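Local coordinates for HK97 Family Phage Portal Protein (Corynebacterium diphtheriae, PDB 3KDR) that probably forms a twelve-subunit ring that serves as the DNA channel of a phage capsid, as portal proteins of this family do, at residues 24-28 with 68-73; 77-83 with 117-122; 153-157 with 202-206; 176-180 with 192-198; 216-220 with 233-237. All coordinates share one frame; numbering follows the deposited sequence.

Contact 1: 24-28 with 68-73; sequences RNLLS and ADDLLF
Ser28 and Asp69 meet where helices 18-33 and 60-74 pack against each other, a steep helix-helix crossing buried in the phage portal fold. Over the two short segments the axes come within 10.2 Å at an angle of 119°. Ser28 OG donates to Asp69 OD1 at 2.7 Å, reaching the carboxylate on its anti side and somewhat out of its plane; the short serine sits where the backbones come nearest, Ser28 CA to Ala68 CA 5.3 Å, and brings a hydroxyl to the acid. Arg24, one turn earlier on the same face, also turns its guanidinium to this carboxylate, the planes 55° apart. A salt bridge is modelled there, but the atoms are placed too close together for its detail to be trusted. With CG of Arg24 anti to the backbone N (chi1 -175°), that methylene lies at the edge of the Phe73 ring. Beyond this polar group the leucines close the seam: Leu27 CD1 meets Leu72 CD1 at 3.8 Å, the side chains crossing at about a right angle. In the next shell, Arg11 touches Asp69 and Phe73, while Arg24 NH1 makes a weak hydrogen bond to Ile125 O of the second subunit.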
# COMPACT_ATOMS: atom_id res chain seq x y z
N ARG C 24 35.20 4.63 -4.73
CA ARG C 24 36.60 4.95 -4.50
C ARG C 24 36.85 5.95 -3.38
O ARG C 24 37.73 5.75 -2.57
CB ARG C 24 37.29 5.45 -5.75
CG ARG C 24 38.73 5.65 -5.47
CD ARG C 24 39.30 6.78 -6.16
NE ARG C 24 39.36 8.04 -5.41
CZ ARG C 24 40.47 8.67 -5.09
NH1 ARG C 24 40.44 9.83 -4.48
NH2 ARG C 24 41.63 8.13 -5.34
N ASN C 25 36.12 7.04 -3.35
CA ASN C 25 36.41 8.05 -2.36
C ASN C 25 36.21 7.45 -0.99
O ASN C 25 37.03 7.58 -0.12
CB ASN C 25 35.51 9.24 -2.51
CG ASN C 25 35.84 10.08 -3.74
OD1 ASN C 25 35.07 11.00 -4.11
ND2 ASN C 25 36.98 9.78 -4.38
N LEU C 26 35.10 6.76 -0.79
CA LEU C 26 34.84 6.16 0.50
C LEU C 26 35.95 5.22 0.89
O LEU C 26 36.37 5.23 2.01
CB LEU C 26 33.50 5.42 0.49
CG LEU C 26 32.23 6.27 0.46
CD1 LEU C 26 31.04 5.45 0.08
CD2 LEU C 26 32.01 6.94 1.81
N LEU C 27 36.41 4.38 -0.02
CA LEU C 27 37.43 3.40 0.36
C LEU C 27 38.80 4.01 0.53
O LEU C 27 39.40 3.91 1.59
CB LEU C 27 37.56 2.31 -0.70
CG LEU C 27 36.39 1.33 -0.84
CD1 LEU C 27 36.57 0.55 -2.10
CD2 LEU C 27 36.22 0.37 0.34
N SER C 28 39.32 4.63 -0.52
CA SER C 28 40.68 5.13 -0.47
C SER C 28 40.93 6.27 0.48
O SER C 28 42.02 6.41 0.95
CB SER C 28 41.08 5.59 -1.84
OG SER C 28 41.14 4.48 -2.71
N ALA C 68 46.24 2.98 -1.93
CA ALA C 68 44.94 2.36 -1.83
C ALA C 68 44.38 2.28 -3.22
O ALA C 68 43.84 1.29 -3.62
CB ALA C 68 44.06 3.18 -0.95
N ASP C 69 44.54 3.33 -3.98
CA ASP C 69 44.01 3.35 -5.29
C ASP C 69 44.67 2.33 -6.14
O ASP C 69 44.00 1.60 -6.83
CB ASP C 69 44.30 4.68 -5.90
CG ASP C 69 43.19 5.65 -5.71
OD1 ASP C 69 42.16 5.34 -5.04
OD2 ASP C 69 43.33 6.75 -6.27
N ASP C 70 45.99 2.28 -6.10
CA ASP C 70 46.73 1.32 -6.90
C ASP C 70 46.23 -0.11 -6.63
O ASP C 70 46.00 -0.92 -7.50
CB ASP C 70 48.20 1.39 -6.55
CG ASP C 70 49.00 2.24 -7.50
OD1 ASP C 70 50.23 2.33 -7.25
OD2 ASP C 70 48.45 2.80 -8.47
N LEU C 71 46.07 -0.39 -5.36
CA LEU C 71 45.71 -1.73 -4.96
C LEU C 71 44.35 -2.07 -5.47
O LEU C 71 44.12 -3.14 -5.94
CB LEU C 71 45.70 -1.81 -3.44
CG LEU C 71 46.88 -2.48 -2.76
CD1 LEU C 71 48.08 -2.72 -3.66
CD2 LEU C 71 47.24 -1.64 -1.59
N LEU C 72 43.44 -1.14 -5.33
CA LEU C 72 42.05 -1.35 -5.69
C LEU C 72 41.83 -1.64 -7.16
O LEU C 72 41.15 -2.58 -7.50
CB LEU C 72 41.38 -0.06 -5.38
CG LEU C 72 39.89 0.07 -5.29
CD1 LEU C 72 39.30 -0.89 -4.30
CD2 LEU C 72 39.68 1.48 -4.80
N PHE C 73 42.40 -0.78 -8.01
CA PHE C 73 42.30 -0.90 -9.45
C PHE C 73 43.25 -1.84 -10.10
O PHE C 73 42.87 -2.51 -11.05
CB PHE C 73 42.51 0.46 -10.07
CG PHE C 73 41.38 1.36 -9.87
CD1 PHE C 73 40.26 1.24 -10.65
CD2 PHE C 73 41.38 2.28 -8.86
CE1 PHE C 73 39.19 2.03 -10.47
CE2 PHE C 73 40.29 3.09 -8.68
CZ PHE C 73 39.20 2.97 -9.50

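Contact 2: 77-83 with 117-122; sequences ACWALDR and MEVCIF
Trp79 and Phe122 meet in this antiparallel beta pairing, in which strand 76-83, the middle of a three-stranded sheet, takes strand 119-123 as its neighbour. The two rings make an edge-to-face (T-shaped) pair: the CE2 corner of Phe122 presses on the face of the five-membered ring of Trp79, offset toward its rim, centroids 4.7 Å apart and planes at 67°. They belong to the face that also carries Ala77 and Cys120, whose SG lies over a face of Phe122. Small Ala77, paired with Phe122, takes up little room beside the phenyl ring. Helix 247-270 packs on Phe122 through Ile266, Arg269 and Leu270, while Trp79 NE1 is hydrogen-bonded to Thr67. On the reverse face the sulfur of Cys78 fits the notch between Val119 CG2 and Ile121 CG1; SG stands anti to the backbone N (chi1 -153°), which brings it across to the neighbouring strand. There Val119 and Ile121 also pack on Ala55 and Thr56 of the third subunit. The backbone pairs regularly, with Trp79 N bonded to Cys120 O at 2.9 Å and Cys120 N to Trp79 O at 2.8 Å. Toward the strand end Leu81 lays its branch along the partner backbone, CD2 being 3.8 Å from Cys120 CB. Last comes Arg83, whose guanidinium face lies against CG of selenomethionine Met117.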
# COMPACT_ATOMS: atom_id res chain seq x y z
N ALA C 77 50.92 -2.29 -5.67
CA ALA C 77 51.42 -0.90 -5.52
C ALA C 77 52.86 -0.98 -5.19
O ALA C 77 53.28 -1.99 -4.67
CB ALA C 77 50.69 -0.18 -4.43
N CYS C 78 53.62 0.07 -5.49
CA CYS C 78 55.03 0.20 -5.05
C CYS C 78 55.33 1.48 -4.33
O CYS C 78 54.89 2.57 -4.74
CB CYS C 78 55.94 0.18 -6.24
SG CYS C 78 57.57 -0.42 -5.94
N TRP C 79 56.11 1.36 -3.27
CA TRP C 79 56.76 2.51 -2.64
C TRP C 79 58.21 2.40 -2.99
O TRP C 79 58.75 1.30 -2.99
CB TRP C 79 56.63 2.44 -1.11
CG TRP C 79 55.31 2.73 -0.60
CD1 TRP C 79 54.18 2.97 -1.31
CD2 TRP C 79 54.95 2.82 0.75
NE1 TRP C 79 53.14 3.23 -0.49
CE2 TRP C 79 53.58 3.13 0.80
CE3 TRP C 79 55.65 2.71 1.94
CZ2 TRP C 79 52.89 3.29 1.97
CZ3 TRP C 79 54.95 2.87 3.12
CH2 TRP C 79 53.59 3.16 3.12
N ALA C 80 58.85 3.52 -3.30
CA ALA C 80 60.30 3.54 -3.49
C ALA C 80 60.92 4.03 -2.22
O ALA C 80 60.69 5.16 -1.83
CB ALA C 80 60.68 4.42 -4.62
N LEU C 81 61.70 3.20 -1.57
CA LEU C 81 62.19 3.53 -0.26
C LEU C 81 63.47 4.34 -0.34
O LEU C 81 64.32 4.06 -1.20
CB LEU C 81 62.48 2.27 0.53
CG LEU C 81 61.42 1.20 0.49
CD1 LEU C 81 61.97 0.09 1.30
CD2 LEU C 81 60.09 1.65 1.06
N ASP C 82 63.59 5.31 0.58
CA ASP C 82 64.82 6.02 0.85
C ASP C 82 65.55 5.34 1.98
O ASP C 82 65.27 5.59 3.16
CB ASP C 82 64.50 7.43 1.31
CG ASP C 82 65.75 8.26 1.64
OD1 ASP C 82 66.92 7.80 1.53
OD2 ASP C 82 65.54 9.44 2.00
N ARG C 83 66.50 4.48 1.65
CA ARG C 83 67.34 3.86 2.69
C ARG C 83 68.66 4.58 2.79
O ARG C 83 69.31 4.84 1.77
CB ARG C 83 67.61 2.41 2.36
CG ARG C 83 66.41 1.55 2.55
CD ARG C 83 66.78 0.10 2.57
NE ARG C 83 66.06 -0.60 3.64
CZ ARG C 83 64.98 -1.33 3.45
NH1 ARG C 83 64.47 -1.47 2.25
NH2 ARG C 83 64.41 -1.93 4.43
N MSE C 117 65.85 -3.99 -2.23
CA MSE C 117 65.70 -3.38 -0.97
C MSE C 117 65.38 -1.92 -1.10
O MSE C 117 65.18 -1.26 -0.11
CB MSE C 117 67.01 -3.53 -0.28
CG MSE C 117 66.87 -3.39 1.18
SE MSE C 117 66.83 -5.11 1.98
CE MSE C 117 68.86 -5.28 2.19
N GLU C 118 65.38 -1.40 -2.32
CA GLU C 118 65.22 0.02 -2.48
C GLU C 118 63.76 0.23 -2.72
O GLU C 118 63.33 1.34 -3.04
CB GLU C 118 66.01 0.54 -3.69
CG GLU C 118 67.48 1.08 -3.49
CD GLU C 118 67.80 1.67 -2.05
OE1 GLU C 118 67.48 2.86 -1.75
OE2 GLU C 118 68.44 0.93 -1.24
N VAL C 119 62.97 -0.82 -2.53
CA VAL C 119 61.60 -0.80 -2.98
C VAL C 119 60.72 -1.59 -2.04
O VAL C 119 61.19 -2.53 -1.45
CB VAL C 119 61.57 -1.42 -4.41
CG1 VAL C 119 61.08 -2.83 -4.39
CG2 VAL C 119 60.78 -0.57 -5.34
N CYS C 120 59.45 -1.22 -1.92
CA CYS C 120 58.48 -2.07 -1.18
C CYS C 120 57.20 -2.24 -1.91
O CYS C 120 56.52 -1.27 -2.17
CB CYS C 120 58.15 -1.46 0.15
SG CYS C 120 56.85 -2.29 1.10
N ILE C 121 56.85 -3.48 -2.22
CA ILE C 121 55.76 -3.73 -3.12
C ILE C 121 54.65 -4.38 -2.38
O ILE C 121 54.90 -5.36 -1.71
CB ILE C 121 56.17 -4.65 -4.24
CG1 ILE C 121 56.98 -3.84 -5.23
CG2 ILE C 121 54.92 -5.29 -4.92
CD1 ILE C 121 57.74 -4.70 -6.19
N PHE C 122 53.43 -3.89 -2.55
CA PHE C 122 52.26 -4.34 -1.85
C PHE C 122 51.36 -5.13 -2.77
O PHE C 122 51.10 -4.72 -3.87
CB PHE C 122 51.46 -3.15 -1.44
CG PHE C 122 52.13 -2.26 -0.47
CD1 PHE C 122 51.92 -2.44 0.87
CD2 PHE C 122 52.90 -1.19 -0.88
CE1 PHE C 122 52.48 -1.62 1.81
CE2 PHE C 122 53.47 -0.36 0.06
CZ PHE C 122 53.26 -0.58 1.40

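Contact 3: 153-157 with 202-206; sequences NPAAL and EHEMA
Leu157 O lies near the plane of the His203 imidazole, off its edge, but the nearest side-chain atom is CB, at 3.6 Å from Leu157 O, and the ring leads away. The His203 side chain reaches to about 4 Å, nearest atoms, from a bound glycerol, probably from the crystallisation liquor. The other flat groups are peptides and carboxylates. Of the backbone hydrogen bonds, His203 N to Leu157 O is 2.9 Å but bent at the hydrogen (135°), and Ala156 N to Glu204 O is long at 3.3 Å. Leu157 N to His203 O completes the hydrogen-bonded pair, and Ala206 N to Pro154 O, 3.0 Å, ties down the other end. The result is a distorted antiparallel ladder between strands 155-162 and 198-205. Its irregularity follows from the backbone: the chain turns a corner at Ala156, and Glu204 has a positive phi of 71°. Proline suits the entry to the ladder, since Pro154 needs only its carbonyl, and the small alanines allow close approach. The selenium of selenomethionine Met205 touches Pro154 CB and Ala155 CB, both at 3.8 Å, while Ala156 CB lies 3.7 Å from Glu204 CB. With CG anti to the carbonyl carbon (chi1 -43°), Glu204 lays CG 3.7 Å from Leu157 CB; a bend at chi2 then directs its carboxylate to Arg184 of the third subunit in a salt bridge. Glu202 OE2 accepts from Glu204 N of the second subunit. Backbone bonds therefore hold the chain to itself here, while the acids are spent on its neighbours, and the Glu204-Arg184 pair probably favours an ionised carboxylate.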
# COMPACT_ATOMS: atom_id res chain seq x y z
N ASN C 153 15.28 9.84 -28.75
CA ASN C 153 15.20 8.99 -29.97
C ASN C 153 15.16 7.51 -29.69
O ASN C 153 16.14 6.82 -29.89
CB ASN C 153 16.38 9.25 -30.87
CG ASN C 153 16.26 10.52 -31.56
OD1 ASN C 153 15.91 10.53 -32.75
ND2 ASN C 153 16.45 11.64 -30.83
N PRO C 154 14.04 7.03 -29.21
CA PRO C 154 13.86 5.69 -28.73
C PRO C 154 14.05 4.62 -29.75
O PRO C 154 14.42 3.54 -29.42
CB PRO C 154 12.40 5.67 -28.31
CG PRO C 154 11.89 7.07 -28.48
CD PRO C 154 13.01 7.93 -28.70
N ALA C 155 13.77 4.92 -31.00
CA ALA C 155 13.86 3.94 -32.07
C ALA C 155 15.25 3.99 -32.72
O ALA C 155 15.64 4.99 -33.32
CB ALA C 155 12.75 4.18 -33.10
N ALA C 156 16.00 2.91 -32.57
CA ALA C 156 17.39 2.85 -33.07
C ALA C 156 17.43 2.84 -34.58
O ALA C 156 18.39 3.32 -35.15
CB ALA C 156 18.13 1.60 -32.56
N LEU C 157 16.41 2.29 -35.22
CA LEU C 157 16.48 2.12 -36.66
C LEU C 157 15.30 2.70 -37.39
O LEU C 157 14.20 2.33 -37.11
CB LEU C 157 16.57 0.64 -37.01
CG LEU C 157 17.02 0.51 -38.46
CD1 LEU C 157 18.44 0.01 -38.56
CD2 LEU C 157 16.07 -0.42 -39.09
N GLU C 202 9.48 3.19 -37.84
CA GLU C 202 10.36 3.11 -36.71
C GLU C 202 10.53 1.67 -36.28
O GLU C 202 9.58 0.90 -36.23
CB GLU C 202 9.64 3.75 -35.59
CG GLU C 202 9.41 5.17 -35.70
CD GLU C 202 8.61 5.65 -34.51
OE1 GLU C 202 8.08 4.84 -33.70
OE2 GLU C 202 8.51 6.88 -34.36
N HIS C 203 11.75 1.30 -35.93
CA HIS C 203 12.03 -0.06 -35.53
C HIS C 203 13.04 -0.03 -34.44
O HIS C 203 13.82 0.93 -34.35
CB HIS C 203 12.60 -0.84 -36.72
CG HIS C 203 11.57 -1.19 -37.74
ND1 HIS C 203 11.52 -0.62 -38.99
CD2 HIS C 203 10.50 -2.02 -37.66
CE1 HIS C 203 10.50 -1.12 -39.64
NE2 HIS C 203 9.87 -1.97 -38.86
N GLU C 204 13.04 -1.06 -33.59
CA GLU C 204 13.97 -1.18 -32.47
C GLU C 204 13.69 -0.19 -31.35
O GLU C 204 14.61 0.51 -30.86
CB GLU C 204 15.41 -0.94 -32.92
CG GLU C 204 15.78 -1.60 -34.20
CD GLU C 204 16.30 -2.97 -34.00
OE1 GLU C 204 15.75 -3.74 -33.13
OE2 GLU C 204 17.27 -3.25 -34.74
N MSE C 205 12.45 -0.13 -30.94
CA MSE C 205 12.13 0.79 -29.88
C MSE C 205 12.75 0.26 -28.63
O MSE C 205 12.57 -0.88 -28.31
CB MSE C 205 10.65 0.92 -29.66
CG MSE C 205 10.32 2.22 -28.99
SE MSE C 205 10.10 3.50 -30.43
CE MSE C 205 8.65 4.65 -29.66
N ALA C 206 13.46 1.12 -27.92
CA ALA C 206 14.07 0.78 -26.66
C ALA C 206 13.08 0.47 -25.57
O ALA C 206 11.94 0.96 -25.54
CB ALA C 206 14.90 1.89 -26.23

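Contact 4: 176-180 with 192-198; sequences IINGY and GFSSSGL
Ile176 and Leu198 supply the apolar part of this contact, reaching toward each other tip to tip so that CD1 of the isoleucine sits against both methyls of the leucine. Ile176 holds CG1 in the crowded position between backbone N and carbonyl carbon (chi1 59°), which leaves its other branch, CG2, to lie 4.2 Å from Ser195 CB. Branched aliphatic chains suit this filling between a helix and a turn. Contact with bare backbone is made by Tyr180: CE1 of its ring is 3.5 Å from Gly192 CA, and glycine fits because it brings no side chain into the space the ring occupies. The polar part is a hydrogen bond from Tyr180 OH to Ser194 OG at 2.8 Å, the serine oxygen lying at the ring's edge, although the placing of the hydroxyl is less certain. Ser194 OG is also hydrogen-bonded to Glu159 OE2 of the second subunit. A type II beta turn, closed by Leu198 N to Ser195 O at 3.2 Å and with Gly197 at positive phi, brings Leu198 back to the helix. Helix 170-184 thus lies against strand 191-194, with Leu160 of strand 155-162 touching Ile176, Tyr180 and Leu198, and Gly192 to Ser194 pair in parallel with a strand of the second subunit.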
# COMPACT_ATOMS: atom_id res chain seq x y z
N ILE C 176 16.22 11.73 -50.35
CA ILE C 176 15.30 11.72 -49.22
C ILE C 176 15.98 11.08 -48.04
O ILE C 176 15.65 11.43 -46.89
CB ILE C 176 13.88 11.06 -49.47
CG1 ILE C 176 13.98 9.60 -49.89
CG2 ILE C 176 12.97 11.87 -50.53
CD1 ILE C 176 12.59 9.07 -50.44
N ILE C 177 16.92 10.17 -48.31
CA ILE C 177 17.66 9.54 -47.22
C ILE C 177 18.42 10.61 -46.54
O ILE C 177 18.51 10.64 -45.33
CB ILE C 177 18.67 8.53 -47.67
CG1 ILE C 177 17.97 7.27 -48.14
CG2 ILE C 177 19.57 8.12 -46.56
CD1 ILE C 177 18.90 6.07 -48.25
N ASN C 178 19.00 11.51 -47.30
CA ASN C 178 19.78 12.58 -46.72
C ASN C 178 18.97 13.55 -45.92
O ASN C 178 19.43 14.03 -44.90
CB ASN C 178 20.50 13.37 -47.80
CG ASN C 178 21.68 12.60 -48.40
OD1 ASN C 178 21.99 11.46 -48.03
ND2 ASN C 178 22.33 13.24 -49.36
N GLY C 179 17.80 13.89 -46.41
CA GLY C 179 16.92 14.78 -45.69
C GLY C 179 16.52 14.23 -44.32
O GLY C 179 16.42 14.96 -43.34
N TYR C 180 16.26 12.93 -44.26
CA TYR C 180 15.98 12.29 -42.97
C TYR C 180 17.20 12.21 -42.11
O TYR C 180 17.13 12.33 -40.91
CB TYR C 180 15.39 10.89 -43.16
CG TYR C 180 13.94 11.03 -43.42
CD1 TYR C 180 13.13 11.66 -42.51
CD2 TYR C 180 13.39 10.62 -44.60
CE1 TYR C 180 11.81 11.87 -42.76
CE2 TYR C 180 12.06 10.81 -44.84
CZ TYR C 180 11.29 11.44 -43.93
OH TYR C 180 9.98 11.59 -44.20
N GLY C 192 11.38 16.02 -41.82
CA GLY C 192 11.89 15.34 -43.02
C GLY C 192 10.76 15.18 -44.01
O GLY C 192 9.59 15.37 -43.64
N PHE C 193 11.09 14.85 -45.25
CA PHE C 193 10.08 14.74 -46.26
C PHE C 193 10.13 13.35 -46.88
O PHE C 193 11.21 12.82 -47.16
CB PHE C 193 10.29 15.84 -47.30
CG PHE C 193 9.34 15.76 -48.42
CD1 PHE C 193 8.06 16.25 -48.27
CD2 PHE C 193 9.70 15.18 -49.63
CE1 PHE C 193 7.16 16.18 -49.31
CE2 PHE C 193 8.79 15.08 -50.65
CZ PHE C 193 7.52 15.58 -50.50
N SER C 194 8.94 12.80 -47.10
CA SER C 194 8.75 11.51 -47.74
C SER C 194 8.00 11.74 -49.01
O SER C 194 6.83 12.09 -48.98
CB SER C 194 7.91 10.58 -46.89
OG SER C 194 8.74 9.83 -46.04
N SER C 195 8.70 11.47 -50.11
CA SER C 195 8.21 11.59 -51.46
C SER C 195 7.12 10.57 -51.61
O SER C 195 6.89 9.78 -50.76
CB SER C 195 9.33 11.29 -52.44
OG SER C 195 9.25 9.93 -52.82
N SER C 196 6.45 10.57 -52.73
CA SER C 196 5.20 9.86 -52.82
C SER C 196 5.37 8.37 -52.78
O SER C 196 6.20 7.79 -53.47
CB SER C 196 4.50 10.21 -54.10
OG SER C 196 3.54 9.20 -54.37
N GLY C 197 4.52 7.77 -51.96
CA GLY C 197 4.46 6.33 -51.80
C GLY C 197 5.45 5.79 -50.78
O GLY C 197 5.42 4.59 -50.45
N LEU C 198 6.33 6.66 -50.29
CA LEU C 198 7.42 6.31 -49.37
C LEU C 198 6.93 6.58 -47.99
O LEU C 198 6.20 7.53 -47.80
CB LEU C 198 8.62 7.19 -49.62
CG LEU C 198 9.94 6.58 -49.18
CD1 LEU C 198 10.83 6.13 -50.37
CD2 LEU C 198 10.65 7.59 -48.31

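Contact 5: 216-220 with 233-237; sequences NAAAV and IDATV
Asn216 meets Thr236 N and O with both ends of its amide, joining helix 208-225 to the loop that runs on toward helix 247-270. Thr236 N donates to Asn216 OD1 at 3.3 Å, a long bond that is nearly straight at the hydrogen (166°) but comes from the side of the carbonyl, in its plane, with a C=O...N angle of 100°. Asn216 ND2 points to Thr236 O at 2.6 Å, a weak bond because it is bent. With CG anti to the backbone N (chi1 -164°) the amide is carried out toward the loop. Asparagine suits the place because its amide offers both an acceptor and a donor to the N-H and C=O of one residue. Ala235 has the next largest share of buried surface. Its methyl fits beside the helix between Ala219 CB at 3.9 Å and Val220 CG2 at 3.8 Å, the two small alanines letting the loop come close. Farther back, Ile233 CD1 rests 3.6 Å from Ala219 O. Arg224 of the second subunit packs on Ala219 and Ala235 and is hydrogen-bonded to Ile233 O. The polar part of the contact thus reads main-chain atoms of Thr236 rather than its side chain, which is exposed.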
# COMPACT_ATOMS: atom_id res chain seq x y z
N ASN C 216 20.17 1.19 -12.11
CA ASN C 216 20.36 0.96 -10.70
C ASN C 216 21.13 -0.28 -10.46
O ASN C 216 22.00 -0.30 -9.64
CB ASN C 216 19.08 0.89 -9.89
CG ASN C 216 19.39 1.03 -8.40
OD1 ASN C 216 20.00 2.04 -7.98
ND2 ASN C 216 19.08 -0.01 -7.61
N ALA C 217 20.78 -1.31 -11.20
CA ALA C 217 21.48 -2.57 -11.16
C ALA C 217 22.97 -2.34 -11.45
O ALA C 217 23.83 -2.96 -10.85
CB ALA C 217 20.87 -3.49 -12.19
N ALA C 218 23.27 -1.47 -12.39
CA ALA C 218 24.67 -1.23 -12.72
C ALA C 218 25.34 -0.70 -11.47
O ALA C 218 26.44 -1.13 -11.10
CB ALA C 218 24.81 -0.29 -13.90
N ALA C 219 24.66 0.20 -10.79
CA ALA C 219 25.21 0.79 -9.58
C ALA C 219 25.49 -0.27 -8.52
O ALA C 219 26.56 -0.27 -7.92
CB ALA C 219 24.29 1.86 -9.02
N VAL C 220 24.55 -1.17 -8.28
CA VAL C 220 24.70 -2.17 -7.25
C VAL C 220 25.91 -3.06 -7.62
O VAL C 220 26.68 -3.48 -6.77
CB VAL C 220 23.39 -2.99 -7.08
CG1 VAL C 220 23.56 -4.25 -6.23
CG2 VAL C 220 22.29 -2.14 -6.50
N ILE C 233 26.57 3.91 -1.59
CA ILE C 233 26.61 4.79 -2.77
C ILE C 233 25.21 5.20 -3.25
O ILE C 233 25.04 5.63 -4.37
CB ILE C 233 27.42 4.19 -3.96
CG1 ILE C 233 26.83 2.86 -4.43
CG2 ILE C 233 28.83 4.02 -3.60
CD1 ILE C 233 27.39 2.44 -5.72
N ASP C 234 24.22 5.02 -2.40
CA ASP C 234 22.88 5.46 -2.70
C ASP C 234 22.23 4.68 -3.83
O ASP C 234 21.40 5.21 -4.56
CB ASP C 234 22.89 6.96 -3.00
CG ASP C 234 23.13 7.80 -1.76
OD1 ASP C 234 22.41 7.57 -0.77
OD2 ASP C 234 24.00 8.69 -1.75
N ALA C 235 22.63 3.43 -3.96
CA ALA C 235 22.00 2.50 -4.89
C ALA C 235 20.87 1.88 -4.10
O ALA C 235 20.99 1.73 -2.89
CB ALA C 235 22.97 1.45 -5.34
N THR C 236 19.77 1.53 -4.75
CA THR C 236 18.64 1.09 -3.98
C THR C 236 18.44 -0.40 -4.11
O THR C 236 18.64 -0.97 -5.18
CB THR C 236 17.40 1.88 -4.34
OG1 THR C 236 16.65 1.17 -5.30
CG2 THR C 236 17.78 3.19 -4.96
N VAL C 237 18.05 -1.01 -2.99
CA VAL C 237 17.85 -2.46 -2.91
C VAL C 237 16.44 -2.95 -2.50
O VAL C 237 15.76 -2.32 -1.69
CB VAL C 237 18.87 -3.05 -1.96
CG1 VAL C 237 18.64 -4.55 -1.82
CG2 VAL C 237 20.29 -2.72 -2.47

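Overall arrangement
All five contacts are mainly buried, contact 1 wholly so, while contacts 2 and 5 each include one exposed residue, Met117 and Thr236. Contacts 1 and 2 adjoin: helix 60-74 runs into strand 76-83, and Leu71 and Asp70 pack on Ala77. In contact 1 a hydroxyl and an arginine meet the buried Asp69 carboxylate, with a leucine pair alongside; contact 2, its centre about 24 Å from the chain's centre, relies on sheet bonds and aromatic packing. In a distant lobe contact 3 pairs strands 155-162 and 198-205, and contact 4 sets helix 170-184 on strand 191-194 and the turn after it; both have neighbouring subunits bonded to them. Contact 5, between, uses a side-chain amide instead of backbone pairing.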